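4-hydroxybenzoyl-CoA thioesterase (Bacillus halodurans, PDB 5WH9) probably hydrolyses the thioester bond of aromatic or fatty acyl-coenzyme A substrates such as gentisyl-coenzyme A, and has a hotdog fold. Local coordinates at residues A33-L38 against I53-V58; L41-S46 against P124-V129; E91-K96 against I101-E106. All coordinates share one frame; numbering follows the deposited sequence.

How the contacts relate
The three contacts show how a hotdog fold curls an antiparallel sheet round a long helix. Contact 1 sets helix 25-40 against the chain leading into strand 57-64; contact 3 is a hairpin of strands 87-96 and 99-111, the latter pairing with 57-64. Their centres lie about 16 Å apart, and I57 and C34 of contact 1 pack on E106. Contact 2, about 10 Å from contact 1 between centres, joins the turn after helix 25-40 to the C-terminal helix 125-131. Contacts 1 and 2 interleave along the chain and touch at the end of helix 25-40 and at T45. Contact 3 follows contact 1 and is nested inside contact 2, about 22 Å away between centres.

Contact 1 (A33-L38 against I53-V58)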
ATOM      1  N   ALA B  33       1.087 -13.507  -7.708  1.00 16.90           N
ATOM      2  CA  ALA B  33       1.185 -14.892  -8.135  1.00 17.13           C
ATOM      3  C   ALA B  33       0.658 -15.025  -9.556  1.00 19.66           C
ATOM      4  O   ALA B  33       1.288 -15.680 -10.383  1.00 15.85           O
ATOM      5  CB  ALA B  33       0.434 -15.804  -7.203  1.00 17.55           C
ATOM      6  N   CYS B  34      -0.490 -14.398  -9.833  1.00 17.88           N
ATOM      7  CA  CYS B  34      -1.099 -14.463 -11.160  1.00 16.28           C
ATOM      8  C   CYS B  34      -0.140 -14.035 -12.255  1.00 17.55           C
ATOM      9  O   CYS B  34      -0.022 -14.714 -13.267  1.00 19.57           O
ATOM     10  CB  CYS B  34      -2.354 -13.598 -11.239  1.00 20.26           C
ATOM     11  SG  CYS B  34      -2.966 -13.381 -12.949  1.00 23.61           S
ATOM     12  N   HIS B  35       0.530 -12.900 -12.049  1.00 19.27           N
ATOM     13  CA  HIS B  35       1.493 -12.370 -13.012  1.00 18.55           C
ATOM     14  C   HIS B  35       2.701 -13.284 -13.147  1.00 18.06           C
ATOM     15  O   HIS B  35       3.270 -13.451 -14.228  1.00 15.25           O
ATOM     16  CB  HIS B  35       1.992 -11.007 -12.552  1.00 15.01           C
ATOM     17  CG  HIS B  35       1.063  -9.876 -12.866  1.00 20.30           C
ATOM     18  ND1 HIS B  35       0.023  -9.507 -12.033  1.00 18.58           N
ATOM     19  CD2 HIS B  35       1.034  -9.019 -13.912  1.00 17.42           C
ATOM     20  CE1 HIS B  35      -0.619  -8.484 -12.565  1.00 16.28           C
ATOM     21  NE2 HIS B  35      -0.017  -8.158 -13.699  1.00 24.10           N
ATOM     22  N   HIS B  36       3.123 -13.842 -12.023  1.00 14.02           N
ATOM     23  CA  HIS B  36       4.275 -14.725 -12.026  1.00 16.80           C
ATOM     24  C   HIS B  36       3.907 -16.018 -12.711  1.00 17.27           C
ATOM     25  O   HIS B  36       4.744 -16.691 -13.300  1.00 16.80           O
ATOM     26  CB  HIS B  36       4.730 -15.003 -10.599  1.00 16.36           C
ATOM     27  CG  HIS B  36       5.696 -16.135 -10.486  1.00 20.04           C
ATOM     28  ND1 HIS B  36       5.294 -17.452 -10.473  1.00 17.65           N
ATOM     29  CD2 HIS B  36       7.044 -16.149 -10.357  1.00 19.68           C
ATOM     30  CE1 HIS B  36       6.355 -18.231 -10.343  1.00 23.92           C
ATOM     31  NE2 HIS B  36       7.429 -17.463 -10.272  1.00 17.81           N
ATOM     32  N   PHE B  37       2.632 -16.358 -12.617  1.00 20.25           N
ATOM     33  CA  PHE B  37       2.102 -17.556 -13.226  1.00 18.62           C
ATOM     34  C   PHE B  37       2.156 -17.416 -14.745  1.00 20.42           C
ATOM     35  O   PHE B  37       2.703 -18.268 -15.409  1.00 20.52           O
ATOM     36  CB  PHE B  37       0.673 -17.776 -12.735  1.00 21.72           C
ATOM     37  CG  PHE B  37       0.033 -19.035 -13.243  1.00 20.72           C
ATOM     38  CD1 PHE B  37       0.422 -20.266 -12.759  1.00 21.48           C
ATOM     39  CD2 PHE B  37      -0.993 -18.978 -14.178  1.00 27.28           C
ATOM     40  CE1 PHE B  37      -0.173 -21.427 -13.223  1.00 21.28           C
ATOM     41  CE2 PHE B  37      -1.597 -20.132 -14.642  1.00 24.09           C
ATOM     42  CZ  PHE B  37      -1.179 -21.361 -14.167  1.00 22.06           C
ATOM     43  N   LEU B  38       1.599 -16.336 -15.291  1.00 22.62           N
ATOM     44  CA  LEU B  38       1.539 -16.156 -16.746  1.00 22.57           C
ATOM     45  C   LEU B  38       2.933 -16.025 -17.361  1.00 26.77           C
ATOM     46  O   LEU B  38       3.197 -16.495 -18.475  1.00 26.33           O
ATOM     47  CB  LEU B  38       0.715 -14.911 -17.099  1.00 24.91           C
ATOM     48  CG  LEU B  38      -0.808 -15.041 -17.023  1.00 24.45           C
ATOM     49  CD1 LEU B  38      -1.474 -13.709 -17.206  1.00 25.48           C
ATOM     50  CD2 LEU B  38      -1.291 -16.017 -18.075  1.00 28.18           C
ATOM     51  N   ILE B  53      -2.605  -4.914 -23.105  1.00 41.48           N
ATOM     52  CA  ILE B  53      -3.334  -6.161 -23.010  1.00 37.50           C
ATOM     53  C   ILE B  53      -3.345  -6.550 -21.548  1.00 34.86           C
ATOM     54  O   ILE B  53      -2.343  -6.449 -20.865  1.00 41.62           O
ATOM     55  CB  ILE B  53      -2.686  -7.261 -23.844  1.00 37.07           C
ATOM     56  CG1 ILE B  53      -2.620  -6.835 -25.298  1.00 40.81           C
ATOM     57  CG2 ILE B  53      -3.479  -8.547 -23.728  1.00 35.09           C
ATOM     58  CD1 ILE B  53      -1.992  -7.875 -26.187  1.00 44.77           C
ATOM     59  N   GLY B  54      -4.488  -6.969 -21.052  1.00 36.20           N
ATOM     60  CA  GLY B  54      -4.584  -7.314 -19.645  1.00 37.98           C
ATOM     61  C   GLY B  54      -5.475  -8.507 -19.354  1.00 38.72           C
ATOM     62  O   GLY B  54      -6.020  -9.135 -20.270  1.00 36.62           O
ATOM     63  N   PHE B  55      -5.609  -8.824 -18.068  1.00 29.21           N
ATOM     64  CA  PHE B  55      -6.409  -9.958 -17.614  1.00 26.87           C
ATOM     65  C   PHE B  55      -7.089  -9.520 -16.333  1.00 25.90           C
ATOM     66  O   PHE B  55      -6.823 -10.053 -15.258  1.00 28.88           O
ATOM     67  CB  PHE B  55      -5.526 -11.193 -17.377  1.00 28.67           C
ATOM     68  CG  PHE B  55      -4.133 -10.848 -16.951  1.00 29.69           C
ATOM     69  CD1 PHE B  55      -3.180 -10.499 -17.889  1.00 33.05           C
ATOM     70  CD2 PHE B  55      -3.789 -10.810 -15.611  1.00 32.56           C
ATOM     71  CE1 PHE B  55      -1.895 -10.143 -17.500  1.00 34.57           C
ATOM     72  CE2 PHE B  55      -2.504 -10.459 -15.216  1.00 29.57           C
ATOM     73  CZ  PHE B  55      -1.560 -10.127 -16.165  1.00 32.76           C
ATOM     74  N   PRO B  56      -7.978  -8.528 -16.452  1.00 27.02           N
ATOM     75  CA  PRO B  56      -8.644  -7.858 -15.329  1.00 26.81           C
ATOM     76  C   PRO B  56      -9.437  -8.827 -14.465  1.00 21.22           C
ATOM     77  O   PRO B  56      -9.998  -9.794 -14.968  1.00 18.10           O
ATOM     78  CB  PRO B  56      -9.601  -6.894 -16.027  1.00 21.11           C
ATOM     79  CG  PRO B  56      -8.974  -6.660 -17.354  1.00 22.84           C
ATOM     80  CD  PRO B  56      -8.412  -7.982 -17.744  1.00 23.18           C
ATOM     81  N   ILE B  57      -9.502  -8.537 -13.175  1.00 24.96           N
ATOM     82  CA  ILE B  57     -10.240  -9.365 -12.247  1.00 24.86           C
ATOM     83  C   ILE B  57     -11.732  -9.070 -12.407  1.00 24.88           C
ATOM     84  O   ILE B  57     -12.123  -7.915 -12.596  1.00 26.85           O
ATOM     85  CB  ILE B  57      -9.803  -9.040 -10.816  1.00 27.17           C
ATOM     86  CG1 ILE B  57     -10.290 -10.099  -9.839  1.00 21.72           C
ATOM     87  CG2 ILE B  57     -10.294  -7.642 -10.401  1.00 28.84           C
ATOM     88  CD1 ILE B  57      -9.421 -11.310  -9.838  1.00 23.48           C
ATOM     89  N   VAL B  58     -12.572 -10.100 -12.348  1.00 18.17           N
ATOM     90  CA  VAL B  58     -14.018  -9.856 -12.257  1.00 21.21           C
ATOM     91  C   VAL B  58     -14.553 -10.212 -10.875  1.00 21.48           C
ATOM     92  O   VAL B  58     -15.581  -9.680 -10.435  1.00 19.35           O
ATOM     93  CB  VAL B  58     -14.821 -10.608 -13.323  1.00 20.12           C
ATOM     94  CG1 VAL B  58     -14.686  -9.930 -14.659  1.00 30.88           C
ATOM     95  CG2 VAL B  58     -14.339 -11.998 -13.438  1.00 19.57           C
TER
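F55 pushes its ring toward helix 25-40, the long helix that the hotdog sheet wraps, and is received by C34 and H35, neighbours in one turn, and L38 from the next. From CB, which points at the helix, the side chain leaves in the crowded position between N and the carbonyl carbon (chi1 30°, well short of a full stagger). CG, CD1 and CE1 are covered by L38, whose CD1 stands over the centre of one ring face, 3.6 Å from CE1, in a CH-pi contact. CD2 and CE2 meet the sulfur of C34 in a sulfur-aromatic contact: SG lies 3.7 Å from CE2 and reaches the ring obliquely. CZ, the tip, goes to H35. It sits over one face of the imidazole, displaced toward the rim and 3.5 Å from NE2, making an edge-to-face pair with centroids 5.0 Å apart and planes at 63°. H35 keeps that face turned to F55 while its ND1 is hydrogen-bonded to D31 O, which helps fix the ring's rotation. An alanine here would remove the ring and would probably leave the L38 methyl, the C34 sulfur and the H35 face around a gap. The contact is buried; F12 and F70 of a neighbouring subunit meet the H35 ring, T45 of helix 45-50 touches F55, H35 and L38, and R108 of strand 99-111 binds F55 O.

Contact 2 (L41-S46 against P124-V129); sequences LGFPTS and PSSVRV
Just beyond the Schellman motif that ends helix 25-40, F43 lays its ring against S126 and V127 in the first turn of the C-terminal helix 125-131. G42 carries the motif's positive phi (113°), where a CB would collide with the carbonyl O of L41, and the chain that emerges is directed so that F43 points at the second helix. V127 supplies the main apolar touch. Its CG2 lies over one face of the F43 ring, shifted toward the rim on the CD1-CE1 side and 3.8 Å from CE1, a CH-pi contact made 16° from the ring normal. That methyl is beside the backbone N because CG1 has taken the position anti to it (chi1 179°). S126 meets the far end of the ring. Its carbonyl O comes 3.4 Å from F43 CZ, approaching obliquely, and its OG is 3.8 Å from CE1. No hydrogen bond crosses between the segments, so the contact rests on the fit of one aromatic ring against a methyl, a hydroxyl side chain and a stretch of helix backbone. The helix surface that receives the ring is itself held by its opening turn: P124 occupies the N-cap position, and its O accepts from R128 N at 2.7 Å. V127 and P124 also pack on W110 of strand 99-111; farther along helix 125-131, A130 touches F43 and F131 touches L41. P44 occupies the N-cap position of helix 45-50, whose first residue, T45, leans on H35 and L38 of helix 25-40.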
ATOM      1  N   LEU B  41       4.664 -19.344 -17.670  1.00 22.58           N
ATOM      2  CA  LEU B  41       4.045 -20.068 -18.778  1.00 23.87           C
ATOM      3  C   LEU B  41       4.584 -19.593 -20.118  1.00 24.04           C
ATOM      4  O   LEU B  41       4.342 -20.218 -21.138  1.00 30.24           O
ATOM      5  CB  LEU B  41       2.521 -19.913 -18.769  1.00 23.67           C
ATOM      6  CG  LEU B  41       1.715 -20.867 -17.888  1.00 33.19           C
ATOM      7  CD1 LEU B  41       0.238 -20.537 -17.973  1.00 29.50           C
ATOM      8  CD2 LEU B  41       1.952 -22.326 -18.280  1.00 27.65           C
ATOM      9  N   GLY B  42       5.302 -18.476 -20.119  1.00 20.52           N
ATOM     10  CA  GLY B  42       5.894 -17.966 -21.344  1.00 21.16           C
ATOM     11  C   GLY B  42       5.324 -16.653 -21.845  1.00 23.30           C
ATOM     12  O   GLY B  42       5.659 -16.195 -22.943  1.00 21.37           O
ATOM     13  N   PHE B  43       4.467 -16.036 -21.040  1.00 18.66           N
ATOM     14  CA  PHE B  43       3.837 -14.782 -21.427  1.00 16.88           C
ATOM     15  C   PHE B  43       4.157 -13.702 -20.391  1.00 19.56           C
ATOM     16  O   PHE B  43       3.361 -13.458 -19.486  1.00 16.42           O
ATOM     17  CB  PHE B  43       2.325 -14.983 -21.566  1.00 22.47           C
ATOM     18  CG  PHE B  43       1.954 -16.206 -22.369  1.00 23.42           C
ATOM     19  CD1 PHE B  43       1.789 -16.127 -23.743  1.00 17.28           C
ATOM     20  CD2 PHE B  43       1.802 -17.443 -21.744  1.00 23.45           C
ATOM     21  CE1 PHE B  43       1.461 -17.250 -24.486  1.00 22.95           C
ATOM     22  CE2 PHE B  43       1.478 -18.577 -22.479  1.00 26.93           C
ATOM     23  CZ  PHE B  43       1.302 -18.479 -23.857  1.00 26.44           C
ATOM     24  N   PRO B  44       5.347 -13.079 -20.509  1.00 24.06           N
ATOM     25  CA  PRO B  44       5.798 -12.009 -19.601  1.00 25.91           C
ATOM     26  C   PRO B  44       4.789 -10.880 -19.582  1.00 23.34           C
ATOM     27  O   PRO B  44       4.652 -10.180 -20.573  1.00 26.21           O
ATOM     28  CB  PRO B  44       7.089 -11.494 -20.247  1.00 23.63           C
ATOM     29  CG  PRO B  44       7.556 -12.600 -21.136  1.00 29.66           C
ATOM     30  CD  PRO B  44       6.350 -13.416 -21.537  1.00 20.27           C
ATOM     31  N   THR B  45       4.110 -10.695 -18.461  1.00 25.59           N
ATOM     32  CA  THR B  45       2.985  -9.767 -18.401  1.00 28.67           C
ATOM     33  C   THR B  45       3.376  -8.290 -18.556  1.00 31.29           C
ATOM     34  O   THR B  45       2.542  -7.468 -18.909  1.00 32.94           O
ATOM     35  CB  THR B  45       2.184  -9.990 -17.123  1.00 27.81           C
ATOM     36  OG1 THR B  45       2.997  -9.651 -15.993  1.00 26.52           O
ATOM     37  CG2 THR B  45       1.782 -11.474 -17.021  1.00 25.90           C
ATOM     38  N   SER B  46       4.639  -7.958 -18.292  1.00 35.38           N
ATOM     39  CA  SER B  46       5.149  -6.603 -18.545  1.00 38.58           C
ATOM     40  C   SER B  46       5.016  -6.273 -20.021  1.00 41.64           C
ATOM     41  O   SER B  46       4.759  -5.129 -20.408  1.00 43.98           O
ATOM     42  CB  SER B  46       6.625  -6.495 -18.152  1.00 30.38           C
ATOM     43  OG  SER B  46       7.408  -7.451 -18.855  1.00 39.42           O
ATOM     44  N   PRO B 124      -6.318 -15.341 -25.763  1.00 32.62           N
ATOM     45  CA  PRO B 124      -5.542 -15.658 -26.939  1.00 31.03           C
ATOM     46  C   PRO B 124      -5.249 -17.093 -26.966  1.00 31.90           C
ATOM     47  O   PRO B 124      -5.076 -17.765 -25.990  1.00 24.43           O
ATOM     48  CB  PRO B 124      -4.245 -14.905 -26.722  1.00 29.52           C
ATOM     49  CG  PRO B 124      -4.604 -13.822 -25.832  1.00 33.06           C
ATOM     50  CD  PRO B 124      -5.662 -14.334 -24.943  1.00 32.33           C
ATOM     51  N   SER B 125      -5.172 -17.523 -28.189  1.00 41.96           N
ATOM     52  CA  SER B 125      -5.071 -18.884 -28.539  1.00 38.85           C
ATOM     53  C   SER B 125      -3.814 -19.528 -27.968  1.00 39.74           C
ATOM     54  O   SER B 125      -3.857 -20.611 -27.487  1.00 38.43           O
ATOM     55  CB  SER B 125      -5.165 -18.941 -30.052  1.00 41.31           C
ATOM     56  OG  SER B 125      -4.105 -18.298 -30.687  1.00 53.94           O
ATOM     57  N   SER B 126      -2.709 -18.829 -28.012  1.00 35.15           N
ATOM     58  CA  SER B 126      -1.483 -19.318 -27.454  1.00 31.15           C
ATOM     59  C   SER B 126      -1.572 -19.492 -25.961  1.00 31.93           C
ATOM     60  O   SER B 126      -1.026 -20.400 -25.427  1.00 30.61           O
ATOM     61  CB  SER B 126      -0.414 -18.342 -27.770  1.00 35.29           C
ATOM     62  OG  SER B 126      -0.901 -17.071 -27.495  1.00 39.12           O
ATOM     63  N   VAL B 127      -2.227 -18.557 -25.308  1.00 25.11           N
ATOM     64  CA  VAL B 127      -2.484 -18.633 -23.876  1.00 23.79           C
ATOM     65  C   VAL B 127      -3.459 -19.771 -23.595  1.00 21.87           C
ATOM     66  O   VAL B 127      -3.242 -20.581 -22.700  1.00 20.17           O
ATOM     67  CB  VAL B 127      -3.035 -17.307 -23.330  1.00 21.36           C
ATOM     68  CG1 VAL B 127      -3.319 -17.426 -21.858  1.00 17.51           C
ATOM     69  CG2 VAL B 127      -2.035 -16.182 -23.579  1.00 20.01           C
ATOM     70  N   ARG B 128      -4.517 -19.853 -24.387  1.00 39.82           N
ATOM     71  CA  ARG B 128      -5.481 -20.937 -24.225  1.00 42.72           C
ATOM     72  C   ARG B 128      -4.781 -22.292 -24.195  1.00 41.49           C
ATOM     73  O   ARG B 128      -4.968 -23.065 -23.265  1.00 39.20           O
ATOM     74  CB  ARG B 128      -6.532 -20.895 -25.338  1.00 46.18           C
ATOM     75  CG  ARG B 128      -7.726 -21.803 -25.112  1.00 46.91           C
ATOM     76  CD  ARG B 128      -8.764 -21.604 -26.205  1.00 51.32           C
ATOM     77  NE  ARG B 128      -8.163 -21.698 -27.538  1.00 60.80           N
ATOM     78  CZ  ARG B 128      -8.092 -20.688 -28.407  1.00 59.03           C
ATOM     79  NH1 ARG B 128      -8.597 -19.494 -28.092  1.00 52.79           N
ATOM     80  NH2 ARG B 128      -7.527 -20.873 -29.598  1.00 50.99           N
ATOM     81  N   VAL B 129      -3.966 -22.568 -25.207  1.00 35.03           N
ATOM     82  CA  VAL B 129      -3.246 -23.835 -25.295  1.00 36.40           C
ATOM     83  C   VAL B 129      -2.281 -24.044 -24.131  1.00 39.23           C
ATOM     84  O   VAL B 129      -2.031 -25.175 -23.707  1.00 45.05           O
ATOM     85  CB  VAL B 129      -2.454 -23.940 -26.623  1.00 42.98           C
ATOM     86  CG1 VAL B 129      -1.457 -25.106 -26.578  1.00 39.14           C
ATOM     87  CG2 VAL B 129      -3.404 -24.066 -27.811  1.00 32.13           C
TER

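Contact 3 (E91-K96 against I101-E106)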
ATOM      1  N   GLU B  91      -6.865 -20.684  -8.988  1.00 17.08           N
ATOM      2  CA  GLU B  91      -6.872 -21.033  -7.582  1.00 18.78           C
ATOM      3  C   GLU B  91      -5.486 -20.761  -6.955  1.00 19.70           C
ATOM      4  O   GLU B  91      -4.443 -21.103  -7.534  1.00 22.05           O
ATOM      5  CB  GLU B  91      -7.274 -22.493  -7.407  1.00 25.14           C
ATOM      6  CG  GLU B  91      -7.743 -22.833  -5.988  1.00 32.30           C
ATOM      7  CD  GLU B  91      -8.174 -24.291  -5.845  1.00 48.39           C
ATOM      8  OE1 GLU B  91      -9.397 -24.565  -5.899  1.00 57.04           O
ATOM      9  OE2 GLU B  91      -7.290 -25.166  -5.675  1.00 42.46           O
ATOM     10  N   HIS B  92      -5.479 -20.127  -5.787  1.00 14.22           N
ATOM     11  CA  HIS B  92      -4.238 -19.808  -5.088  1.00 15.48           C
ATOM     12  C   HIS B  92      -4.300 -20.359  -3.690  1.00 19.62           C
ATOM     13  O   HIS B  92      -5.261 -20.097  -2.965  1.00 20.98           O
ATOM     14  CB  HIS B  92      -4.021 -18.294  -4.978  1.00 13.27           C
ATOM     15  CG  HIS B  92      -3.795 -17.617  -6.289  1.00  9.79           C
ATOM     16  ND1 HIS B  92      -4.669 -16.687  -6.805  1.00 11.95           N
ATOM     17  CD2 HIS B  92      -2.804 -17.744  -7.200  1.00 12.67           C
ATOM     18  CE1 HIS B  92      -4.216 -16.252  -7.966  1.00 13.90           C
ATOM     19  NE2 HIS B  92      -3.081 -16.875  -8.227  1.00 14.78           N
ATOM     20  N   HIS B  93      -3.258 -21.088  -3.303  1.00 21.68           N
ATOM     21  CA  HIS B  93      -3.159 -21.640  -1.970  1.00 21.95           C
ATOM     22  C   HIS B  93      -1.894 -21.138  -1.291  1.00 19.66           C
ATOM     23  O   HIS B  93      -0.784 -21.376  -1.777  1.00 19.37           O
ATOM     24  CB  HIS B  93      -3.117 -23.162  -2.037  1.00 23.62           C
ATOM     25  CG  HIS B  93      -4.384 -23.785  -2.524  1.00 28.01           C
ATOM     26  ND1 HIS B  93      -5.544 -23.792  -1.781  1.00 34.46           N
ATOM     27  CD2 HIS B  93      -4.669 -24.454  -3.667  1.00 33.42           C
ATOM     28  CE1 HIS B  93      -6.491 -24.426  -2.449  1.00 34.99           C
ATOM     29  NE2 HIS B  93      -5.984 -24.840  -3.595  1.00 36.81           N
ATOM     30  N   PHE B  94      -2.063 -20.459  -0.162  1.00 10.25           N
ATOM     31  CA  PHE B  94      -0.932 -19.959   0.607  1.00 11.27           C
ATOM     32  C   PHE B  94      -0.387 -21.067   1.469  1.00 15.44           C
ATOM     33  O   PHE B  94      -1.127 -21.694   2.257  1.00 13.69           O
ATOM     34  CB  PHE B  94      -1.340 -18.773   1.481  1.00 10.98           C
ATOM     35  CG  PHE B  94      -1.801 -17.596   0.694  1.00 12.62           C
ATOM     36  CD1 PHE B  94      -3.024 -17.633   0.028  1.00 11.28           C
ATOM     37  CD2 PHE B  94      -1.011 -16.456   0.594  1.00 10.65           C
ATOM     38  CE1 PHE B  94      -3.446 -16.553  -0.717  1.00 10.42           C
ATOM     39  CE2 PHE B  94      -1.432 -15.362  -0.153  1.00  8.01           C
ATOM     40  CZ  PHE B  94      -2.647 -15.414  -0.802  1.00 13.32           C
ATOM     41  N   ILE B  95       0.905 -21.325   1.293  1.00 21.84           N
ATOM     42  CA  ILE B  95       1.582 -22.337   2.068  1.00 18.84           C
ATOM     43  C   ILE B  95       2.626 -21.701   2.988  1.00 17.55           C
ATOM     44  O   ILE B  95       3.524 -20.991   2.550  1.00 22.11           O
ATOM     45  CB  ILE B  95       2.208 -23.430   1.172  1.00 25.34           C
ATOM     46  CG1 ILE B  95       1.119 -24.312   0.570  1.00 25.93           C
ATOM     47  CG2 ILE B  95       3.131 -24.333   1.990  1.00 23.54           C
ATOM     48  CD1 ILE B  95       0.558 -23.811  -0.703  1.00 27.19           C
ATOM     49  N   LYS B  96       2.466 -21.940   4.273  1.00  8.66           N
ATOM     50  CA  LYS B  96       3.440 -21.550   5.267  1.00 14.56           C
ATOM     51  C   LYS B  96       3.765 -22.772   6.117  1.00 18.17           C
ATOM     52  O   LYS B  96       2.853 -23.462   6.601  1.00 16.49           O
ATOM     53  CB  LYS B  96       2.864 -20.454   6.158  1.00 10.60           C
ATOM     54  CG  LYS B  96       3.575 -20.315   7.477  1.00 12.56           C
ATOM     55  CD  LYS B  96       2.997 -19.180   8.281  1.00 17.48           C
ATOM     56  CE  LYS B  96       3.053 -19.469   9.771  1.00 23.48           C
ATOM     57  NZ  LYS B  96       2.814 -18.230  10.568  1.00 27.57           N
ATOM     58  N   ILE B 101      -2.454 -22.043   4.835  1.00 11.50           N
ATOM     59  CA  ILE B 101      -2.961 -21.108   5.835  1.00 14.56           C
ATOM     60  C   ILE B 101      -3.952 -20.088   5.267  1.00 15.60           C
ATOM     61  O   ILE B 101      -4.441 -19.217   5.984  1.00 17.27           O
ATOM     62  CB  ILE B 101      -1.801 -20.370   6.532  1.00 16.41           C
ATOM     63  CG1 ILE B 101      -0.992 -19.563   5.506  1.00 13.54           C
ATOM     64  CG2 ILE B 101      -0.918 -21.362   7.272  1.00 17.23           C
ATOM     65  CD1 ILE B 101      -1.728 -18.250   5.048  1.00 11.11           C
ATOM     66  N   ALA B 102      -4.241 -20.197   3.979  1.00 22.58           N
ATOM     67  CA  ALA B 102      -5.249 -19.370   3.333  1.00 25.10           C
ATOM     68  C   ALA B 102      -5.405 -19.900   1.926  1.00 23.74           C
ATOM     69  O   ALA B 102      -4.450 -20.433   1.363  1.00 23.65           O
ATOM     70  CB  ALA B 102      -4.808 -17.891   3.304  1.00 23.11           C
ATOM     71  N   SER B 103      -6.595 -19.766   1.353  1.00 20.54           N
ATOM     72  CA  SER B 103      -6.797 -20.159  -0.039  1.00 21.24           C
ATOM     73  C   SER B 103      -7.908 -19.356  -0.697  1.00 19.23           C
ATOM     74  O   SER B 103      -8.954 -19.113  -0.106  1.00 16.71           O
ATOM     75  CB  SER B 103      -7.068 -21.661  -0.156  1.00 21.80           C
ATOM     76  OG  SER B 103      -8.153 -22.053   0.666  1.00 28.03           O
ATOM     77  N   GLY B 104      -7.669 -18.930  -1.927  1.00 10.79           N
ATOM     78  CA  GLY B 104      -8.681 -18.205  -2.642  1.00 12.58           C
ATOM     79  C   GLY B 104      -8.665 -18.461  -4.120  1.00 13.10           C
ATOM     80  O   GLY B 104      -8.003 -19.376  -4.614  1.00 13.30           O
ATOM     81  N   HIS B 105      -9.408 -17.643  -4.843  1.00 19.44           N
ATOM     82  CA  HIS B 105      -9.342 -17.702  -6.289  1.00 18.10           C
ATOM     83  C   HIS B 105      -9.586 -16.326  -6.859  1.00 19.99           C
ATOM     84  O   HIS B 105     -10.051 -15.419  -6.163  1.00 25.21           O
ATOM     85  CB  HIS B 105     -10.347 -18.720  -6.858  1.00 23.11           C
ATOM     86  CG  HIS B 105     -11.778 -18.369  -6.606  1.00 28.06           C
ATOM     87  ND1 HIS B 105     -12.506 -17.553  -7.448  1.00 30.97           N
ATOM     88  CD2 HIS B 105     -12.618 -18.723  -5.603  1.00 32.44           C
ATOM     89  CE1 HIS B 105     -13.732 -17.415  -6.972  1.00 28.87           C
ATOM     90  NE2 HIS B 105     -13.825 -18.117  -5.855  1.00 28.32           N
ATOM     91  N   GLU B 106      -9.249 -16.176  -8.126  1.00 12.92           N
ATOM     92  CA  GLU B 106      -9.547 -14.987  -8.882  1.00 13.08           C
ATOM     93  C   GLU B 106     -10.302 -15.449 -10.130  1.00 18.03           C
ATOM     94  O   GLU B 106      -9.864 -16.372 -10.816  1.00 18.75           O
ATOM     95  CB  GLU B 106      -8.238 -14.305  -9.301  1.00 15.51           C
ATOM     96  CG  GLU B 106      -7.346 -13.834  -8.152  1.00 11.28           C
ATOM     97  CD  GLU B 106      -6.041 -13.210  -8.629  1.00 17.00           C
ATOM     98  OE1 GLU B 106      -5.619 -12.199  -8.033  1.00 14.34           O
ATOM     99  OE2 GLU B 106      -5.416 -13.740  -9.580  1.00 20.47           O
TER
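H92 and G104 exchange two backbone hydrogen bonds as a hydrogen-bonded antiparallel pair. H92 N gives a nearly straight bond to G104 O (2.9 Å, 179° at the hydrogen), and G104 N returns one to H92 O. Each acceptor also takes a CA-H contact: S103 CA lies 3.3 Å from H92 O, and E91 CA stands by G104 O. Further along, F94 N donates to A102 O at 2.8 Å, and F94 O accepts from I101 N. These bonds join strands 87-96 and 99-111 into an antiparallel hairpin, part of the sheet of the hotdog fold. Beside them the apolar groups close up. With CG anti to its carbonyl carbon (chi1 -63°), the F94 ring turns its edge to A102 O and lays CD1 3.7 Å from A102 CB, while its CB meets I101 CD1. H92, on the same sheet face as F94, brings its imidazole up to the E106 carboxylate, the two planes 82° apart; E106 spends OE2 on a salt bridge with R108 and OE1 on Y23 of the second subunit. The opposite face carries E91, H93, S103 and H105. There H93 NE2 donates to E91 OE2, a bond modelled so short that its exact length is doubtful, and E91 OE1 pairs with R81. H93 ND1 has no polar partner in the model; it is covered by S103 CB. Toward the turn of the hairpin, I101 CG1 packs 4.0 Å from K96 CB, and the lysine's NZ goes on to D72 and P67 O.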